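PDB 1U0M: 1,3,6,8-tetrahydroxynaphthalene synthase from Streptomyces coelicolor, which condenses five malonyl-CoA units into a linear pentaketide and cyclises it to the fused rings of 1,3,6,8-tetrahydroxynaphthalene, a melanin precursor. Local coordinates for residues R87-I92 with T123-N128. Numbering follows the deposited sequence.
Sequences RVPAVI and TAWLIN
L126 meets I92 tip to tip between two helices of the same chain. The fork of L126 receives the end methyl of I92: CD1 of I92 lies 3.8 Å from CD2 of L126 and equally far from CD1 of L126. CG1 of I92 and CG of L126 both stand anti to their carbonyl carbons (chi1 -77° and -79°), which carries the end methyls toward each other. This is the tight part of the contact. V88 is a looser neighbour, with its CG1 4.3 Å from CD2 of L126. V88, I92 and L126 are all buried. Beneath them, V88 and I92 also rest on strand 167-175.

The other side is partly exposed and rests on a single contact. CG of P89 comes to the edge of the W125 indole, near its plane, 4.1 Å from CZ3. The ring has K85 as a cation-pi partner, and W125 also packs on E227 of the second subunit. P89 lies where helix 73-99 is kinked, and it also touches M130.

The two segments cross at -62°, with their axes 11.4 Å apart at closest approach. At that separation only side chains meet, and the contact is wholly apolar. It joins helices 73-99 and 122-129 as part of an outer helical layer over a sheet face that includes strand 167-175. This is the outer layer of the alpha-beta-alpha-beta-alpha thiolase fold, shared by the chalcone synthase family.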
# COMPACT_ATOMS: atom_id res chain seq x y z
N ARG A 87 -5.83 -12.76 15.73
CA ARG A 87 -4.89 -13.78 15.27
C ARG A 87 -3.47 -13.30 14.95
O ARG A 87 -2.50 -14.00 15.24
CB ARG A 87 -5.46 -14.49 14.03
CG ARG A 87 -6.78 -15.21 14.23
CD ARG A 87 -7.22 -15.84 12.93
NE ARG A 87 -8.57 -16.39 12.99
CZ ARG A 87 -8.86 -17.62 13.41
NH1 ARG A 87 -7.89 -18.42 13.83
NH2 ARG A 87 -10.13 -18.04 13.41
N VAL A 88 -3.34 -12.12 14.35
CA VAL A 88 -2.03 -11.63 13.96
C VAL A 88 -0.98 -11.58 15.08
O VAL A 88 0.13 -12.09 14.92
CB VAL A 88 -2.16 -10.24 13.28
CG1 VAL A 88 -0.79 -9.72 12.89
CG2 VAL A 88 -3.03 -10.36 12.04
N PRO A 89 -1.31 -10.97 16.23
CA PRO A 89 -0.40 -10.84 17.38
C PRO A 89 0.47 -12.07 17.71
O PRO A 89 1.70 -11.98 17.74
CB PRO A 89 -1.36 -10.49 18.52
CG PRO A 89 -2.33 -9.60 17.82
CD PRO A 89 -2.62 -10.36 16.54
N ALA A 90 -0.17 -13.20 17.95
CA ALA A 90 0.56 -14.42 18.28
C ALA A 90 1.64 -14.73 17.25
O ALA A 90 2.79 -15.00 17.61
CB ALA A 90 -0.40 -15.59 18.36
N VAL A 91 1.27 -14.69 15.98
CA VAL A 91 2.22 -15.00 14.93
C VAL A 91 3.41 -14.06 14.90
O VAL A 91 4.55 -14.50 14.74
CB VAL A 91 1.54 -15.00 13.54
CG1 VAL A 91 2.55 -15.40 12.47
CG2 VAL A 91 0.36 -15.97 13.56
N ILE A 92 3.16 -12.76 15.06
CA ILE A 92 4.25 -11.79 15.06
C ILE A 92 5.22 -12.17 16.18
O ILE A 92 6.43 -12.18 15.98
CB ILE A 92 3.71 -10.36 15.30
CG1 ILE A 92 3.08 -9.83 14.01
CG2 ILE A 92 4.83 -9.45 15.76
CD1 ILE A 92 2.42 -8.47 14.14
N THR A 123 -1.23 -1.90 11.09
CA THR A 123 0.03 -1.44 11.66
C THR A 123 -0.14 -0.49 12.85
O THR A 123 0.53 -0.65 13.87
CB THR A 123 0.88 -0.71 10.62
OG1 THR A 123 0.12 0.36 10.06
CG2 THR A 123 1.35 -1.68 9.53
N ALA A 124 -1.02 0.50 12.71
CA ALA A 124 -1.26 1.45 13.79
C ALA A 124 -1.72 0.75 15.06
O ALA A 124 -1.19 1.01 16.14
CB ALA A 124 -2.30 2.46 13.36
N TRP A 125 -2.71 -0.12 14.93
CA TRP A 125 -3.27 -0.86 16.06
C TRP A 125 -2.22 -1.81 16.63
O TRP A 125 -2.20 -2.09 17.82
CB TRP A 125 -4.50 -1.64 15.62
CG TRP A 125 -5.19 -2.41 16.72
CD1 TRP A 125 -6.12 -1.93 17.61
CD2 TRP A 125 -5.04 -3.80 17.01
NE1 TRP A 125 -6.55 -2.95 18.43
CE2 TRP A 125 -5.90 -4.11 18.08
CE3 TRP A 125 -4.26 -4.83 16.46
CZ2 TRP A 125 -6.01 -5.39 18.62
CZ3 TRP A 125 -4.36 -6.11 16.99
CH2 TRP A 125 -5.23 -6.38 18.06
N LEU A 126 -1.33 -2.31 15.77
CA LEU A 126 -0.28 -3.22 16.19
C LEU A 126 0.78 -2.50 17.02
O LEU A 126 1.26 -3.03 18.02
CB LEU A 126 0.39 -3.86 14.97
CG LEU A 126 -0.33 -5.03 14.29
CD1 LEU A 126 0.42 -5.43 13.02
CD2 LEU A 126 -0.40 -6.20 15.26
N ILE A 127 1.16 -1.30 16.61
CA ILE A 127 2.15 -0.53 17.35
C ILE A 127 1.60 -0.24 18.74
O ILE A 127 2.30 -0.38 19.74
CB ILE A 127 2.47 0.77 16.60
CG1 ILE A 127 3.27 0.42 15.35
CG2 ILE A 127 3.23 1.75 17.50
CD1 ILE A 127 3.28 1.50 14.32
N ASN A 128 0.32 0.14 18.80
CA ASN A 128 -0.35 0.44 20.06
C ASN A 128 -0.42 -0.74 21.03
O ASN A 128 -0.10 -0.60 22.21
CB ASN A 128 -1.79 0.90 19.81
CG ASN A 128 -1.92 2.39 19.68
OD1 ASN A 128 -1.98 2.93 18.57
ND2 ASN A 128 -1.95 3.08 20.81